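Local coordinates for protein methyltransferase (Bacteroides thetaiotaomicron, PDB 3FQ6) that probably transfers methyl groups from S-adenosylmethionine to a substrate, as part of an enzyme of the tetrapyrrole methylase family, at residues F48-S51 / P52-L56; R87-L90 / A91-I94. One frame throughout, in Å; residues are numbered along the deposited sequence.

How the contacts relate
Contact 1 comes first along the chain, where strand 45-50 hands over to helix 55-66; contact 2 follows, where strand 83-87 gives way to helix 90-99. Both are therefore strand-to-helix junctions on one five-stranded mixed sheet, strand 45-50 lying inside it and strand 83-87 at its outer edge. Their centres are about 14 Å apart, yet they touch: L56 CD2 packs 3.8 Å from I94 O, where helices 55-66 and 90-99 lie against each other. The turn of contact 1 and the capped helix start of contact 2 thus lie at the beginnings of two helices that pack together in this alpha-beta domain, which resembles the tetrapyrrole methylases in sequence.

Contact 1 (F48-S51 / P52-L56); sequences FYES and PHRLL
A salt bridge joins E50 to R54 where strand 45-50 turns into helix 55-66, around a type I beta turn running from P52 to L55. R54 NH2 reaches E50 OE2 at 2.8 Å, but the hydrogen bond is weak (N-H...O 124°); the oxygen lies at the edge of the guanidinium, near its plane, while the carboxylate plane is turned 69° from it. S51 comes in from another direction: its CB and OG lie over one guanidinium face, OG 3.1 Å above the plane and offset toward the rim. The same OG accepts from R54 N at 3.2 Å, and S51 O takes a second, weak bond from that N-H, so the serine grips the arginine's backbone while lying across its side-chain end. What fixes the carboxylate is partly its own chain: CG stands anti to the backbone N (chi1 -176°) and the bend at chi2 brings OE2 back to S51 N, which donates at 2.6 Å to the anti lone pair. The other oxygen, OE1, is hydrogen-bonded to T58 OG1 one turn into the helix, so the glutamate ties the strand end, the turn and the helix together. Replacing E50 with an alanine removes the acceptor shared by R54 NH2 and S51 N, and the guanidinium would probably be freer to swing away from the turn. On the apolar side, L55 packs on I106 and F97, joining the helix start to the sheet and to helix 90-99. E50 CG rests 3.8 Å from L55 CA.

Contact 2 (R87-L90 / A91-I94); sequences RGSL and AELI
S89 and E92 face each other because the serine OG sits between its own backbone N and carbonyl carbon (chi1 60°), while E92, with CG anti to its carbonyl carbon and the chain extended beyond, folds back from the first turn of the helix to the serine at its start. E92 OE1 takes two bonds from the serine: S89 N donates at 2.9 Å to its anti lone pair, and S89 OG donates at 3.1 Å from above the carboxylate plane. In return E92 N gives a weak bond to S89 OG, 3.3 Å long. E92 OE1 also comes within 3.3 Å of G88 CA, where a beta-carbon would collide with it; the backbone angles there call for glycine in any case. Behind the cap the helix bonds begin, L93 N to S89 O at 2.9 Å and I94 N to L90 O at the same length. On the inner side, L93 CD2 meets L90 CD1 at 4.1 Å, and both leucines pack on A72 of strand 71-77, while I94 turns to L56, L59 and A63 of helix 55-66. With S89 at the N-cap and E92 three residues on, this is a capping box opening helix 90-99 just after strand 83-87.

Contact 1 (F48-S51 / P52-L56)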
loop_
_atom_site.group_PDB
_atom_site.type_symbol
_atom_site.label_atom_id
_atom_site.label_comp_id
_atom_site.label_asym_id
_atom_site.label_seq_id
_atom_site.Cartn_x
_atom_site.Cartn_y
_atom_site.Cartn_z
ATOM N N PHE A 48 3.290 -1.127 3.679
ATOM C CA PHE A 48 2.213 -1.719 4.508
ATOM C C PHE A 48 1.914 -3.139 4.124
ATOM O O PHE A 48 2.093 -3.539 2.959
ATOM C CB PHE A 48 0.876 -0.957 4.424
ATOM C CG PHE A 48 1.003 0.560 4.514
ATOM C CD1 PHE A 48 0.733 1.223 5.709
ATOM C CD2 PHE A 48 1.373 1.323 3.381
ATOM C CE1 PHE A 48 0.850 2.636 5.795
ATOM C CE2 PHE A 48 1.500 2.683 3.458
ATOM C CZ PHE A 48 1.224 3.355 4.676
ATOM N N TYR A 49 1.434 -3.884 5.122
ATOM C CA TYR A 49 0.748 -5.125 4.879
ATOM C C TYR A 49 -0.746 -4.833 5.002
ATOM O O TYR A 49 -1.163 -4.067 5.876
ATOM C CB TYR A 49 1.136 -6.174 5.931
ATOM C CG TYR A 49 2.597 -6.652 5.914
ATOM C CD1 TYR A 49 3.367 -6.620 4.749
ATOM C CD2 TYR A 49 3.168 -7.178 7.055
ATOM C CE1 TYR A 49 4.688 -7.079 4.749
ATOM C CE2 TYR A 49 4.467 -7.637 7.074
ATOM C CZ TYR A 49 5.229 -7.595 5.939
ATOM O OH TYR A 49 6.533 -8.066 6.003
ATOM N N GLU A 50 -1.560 -5.466 4.164
ATOM C CA GLU A 50 -3.000 -5.401 4.349
ATOM C C GLU A 50 -3.686 -6.737 4.050
ATOM O O GLU A 50 -3.271 -7.494 3.170
ATOM C CB GLU A 50 -3.582 -4.286 3.481
ATOM C CG GLU A 50 -5.074 -4.032 3.651
ATOM C CD GLU A 50 -5.472 -3.865 5.118
ATOM O OE1 GLU A 50 -5.567 -2.698 5.528
ATOM O OE2 GLU A 50 -5.667 -4.875 5.855
ATOM N N SER A 51 -4.746 -7.039 4.786
ATOM C CA SER A 51 -5.529 -8.226 4.464
ATOM C C SER A 51 -6.292 -7.973 3.164
ATOM O O SER A 51 -6.623 -6.819 2.835
ATOM C CB SER A 51 -6.506 -8.549 5.555
ATOM O OG SER A 51 -7.793 -8.264 5.065
ATOM N N PRO A 52 -6.561 -9.050 2.411
ATOM C CA PRO A 52 -7.196 -8.846 1.107
ATOM C C PRO A 52 -8.619 -8.291 1.224
ATOM O O PRO A 52 -8.978 -7.401 0.466
ATOM C CB PRO A 52 -7.162 -10.233 0.465
ATOM C CG PRO A 52 -6.983 -11.178 1.622
ATOM C CD PRO A 52 -6.200 -10.456 2.655
ATOM N N HIS A 53 -9.395 -8.782 2.185
ATOM C CA HIS A 53 -10.761 -8.294 2.388
ATOM C C HIS A 53 -10.757 -6.825 2.778
ATOM O O HIS A 53 -11.711 -6.117 2.527
ATOM C CB HIS A 53 -11.499 -9.114 3.451
ATOM C CG HIS A 53 -11.231 -10.581 3.341
ATOM N ND1 HIS A 53 -11.501 -11.304 2.193
ATOM C CD2 HIS A 53 -10.664 -11.455 4.207
ATOM C CE1 HIS A 53 -11.133 -12.561 2.366
ATOM N NE2 HIS A 53 -10.625 -12.682 3.582
ATOM N N ARG A 54 -9.678 -6.356 3.368
ATOM C CA ARG A 54 -9.664 -4.984 3.808
ATOM C C ARG A 54 -9.010 -4.063 2.833
ATOM O O ARG A 54 -9.016 -2.877 3.032
ATOM C CB ARG A 54 -9.004 -4.865 5.170
ATOM C CG ARG A 54 -9.989 -4.575 6.240
ATOM C CD ARG A 54 -9.329 -4.769 7.558
ATOM N NE ARG A 54 -9.318 -6.186 7.957
ATOM C CZ ARG A 54 -8.232 -6.954 8.043
ATOM N NH1 ARG A 54 -8.372 -8.226 8.424
ATOM N NH2 ARG A 54 -7.013 -6.464 7.752
ATOM N N LEU A 55 -8.491 -4.613 1.755
ATOM C CA LEU A 55 -7.618 -3.868 0.869
ATOM C C LEU A 55 -8.252 -2.638 0.259
ATOM O O LEU A 55 -7.627 -1.573 0.252
ATOM C CB LEU A 55 -7.047 -4.772 -0.227
ATOM C CG LEU A 55 -6.195 -4.065 -1.318
ATOM C CD1 LEU A 55 -5.052 -3.229 -0.744
ATOM C CD2 LEU A 55 -5.632 -5.052 -2.326
ATOM N N LEU A 56 -9.451 -2.771 -0.289
ATOM C CA LEU A 56 -10.099 -1.683 -1.015
ATOM C C LEU A 56 -10.479 -0.505 -0.096
ATOM O O LEU A 56 -10.347 0.663 -0.485
ATOM C CB LEU A 56 -11.372 -2.187 -1.694
ATOM C CG LEU A 56 -11.839 -1.674 -3.073
ATOM C CD1 LEU A 56 -13.343 -1.569 -3.055
ATOM C CD2 LEU A 56 -11.199 -0.353 -3.597
#

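Contact 2 (R87-L90 / A91-I94)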
loop_
_atom_site.group_PDB
_atom_site.type_symbol
_atom_site.label_atom_id
_atom_site.label_comp_id
_atom_site.label_asym_id
_atom_site.label_seq_id
_atom_site.Cartn_x
_atom_site.Cartn_y
_atom_site.Cartn_z
ATOM N N ARG A 87 0.433 -1.329 -10.296
ATOM C CA ARG A 87 1.081 -0.028 -10.186
ATOM C C ARG A 87 0.172 1.097 -10.644
ATOM O O ARG A 87 -0.679 0.896 -11.517
ATOM C CB ARG A 87 2.352 0.007 -11.033
ATOM C CG ARG A 87 3.569 -0.255 -10.202
ATOM C CD ARG A 87 4.888 0.166 -10.851
ATOM N NE ARG A 87 5.811 -0.957 -10.718
ATOM C CZ ARG A 87 5.832 -1.984 -11.566
ATOM N NH1 ARG A 87 6.689 -2.989 -11.374
ATOM N NH2 ARG A 87 5.002 -1.999 -12.624
ATOM N N GLY A 88 0.343 2.274 -10.055
ATOM C CA GLY A 88 -0.268 3.484 -10.571
ATOM C C GLY A 88 -0.591 4.372 -9.402
ATOM O O GLY A 88 -0.111 4.144 -8.275
ATOM N N SER A 89 -1.405 5.385 -9.670
ATOM C CA SER A 89 -1.935 6.242 -8.628
ATOM C C SER A 89 -2.945 5.443 -7.831
ATOM O O SER A 89 -3.463 4.433 -8.305
ATOM C CB SER A 89 -2.614 7.458 -9.242
ATOM O OG SER A 89 -3.660 7.018 -10.053
ATOM N N LEU A 90 -3.199 5.913 -6.620
ATOM C CA LEU A 90 -4.249 5.399 -5.758
ATOM C C LEU A 90 -5.625 5.396 -6.443
ATOM O O LEU A 90 -6.381 4.434 -6.267
ATOM C CB LEU A 90 -4.281 6.220 -4.456
ATOM C CG LEU A 90 -3.689 5.743 -3.115
ATOM C CD1 LEU A 90 -2.769 4.530 -3.162
ATOM C CD2 LEU A 90 -3.118 6.902 -2.293
ATOM N N ALA A 91 -5.966 6.426 -7.229
ATOM C CA ALA A 91 -7.267 6.380 -7.967
ATOM C C ALA A 91 -7.323 5.228 -8.948
ATOM O O ALA A 91 -8.368 4.592 -9.083
ATOM C CB ALA A 91 -7.614 7.696 -8.689
ATOM N N GLU A 92 -6.206 4.950 -9.617
ATOM C CA GLU A 92 -6.163 3.807 -10.557
ATOM C C GLU A 92 -6.156 2.510 -9.825
ATOM O O GLU A 92 -6.626 1.523 -10.359
ATOM C CB GLU A 92 -4.953 3.826 -11.456
ATOM C CG GLU A 92 -4.962 4.963 -12.437
ATOM C CD GLU A 92 -3.585 5.200 -13.025
ATOM O OE1 GLU A 92 -2.576 5.150 -12.281
ATOM O OE2 GLU A 92 -3.505 5.446 -14.245
ATOM N N LEU A 93 -5.638 2.505 -8.599
ATOM C CA LEU A 93 -5.513 1.289 -7.815
ATOM C C LEU A 93 -6.865 0.922 -7.277
ATOM O O LEU A 93 -7.241 -0.228 -7.311
ATOM C CB LEU A 93 -4.501 1.449 -6.682
ATOM C CG LEU A 93 -3.048 0.898 -6.748
ATOM C CD1 LEU A 93 -2.583 0.422 -8.088
ATOM C CD2 LEU A 93 -2.077 1.909 -6.211
ATOM N N ILE A 94 -7.617 1.916 -6.819
ATOM C CA ILE A 94 -9.005 1.736 -6.359
ATOM C C ILE A 94 -9.912 1.272 -7.511
ATOM O O ILE A 94 -10.739 0.361 -7.318
ATOM C CB ILE A 94 -9.529 3.055 -5.757
ATOM C CG1 ILE A 94 -8.788 3.411 -4.452
ATOM C CG2 ILE A 94 -11.043 3.077 -5.628
ATOM C CD1 ILE A 94 -8.895 4.935 -4.101
#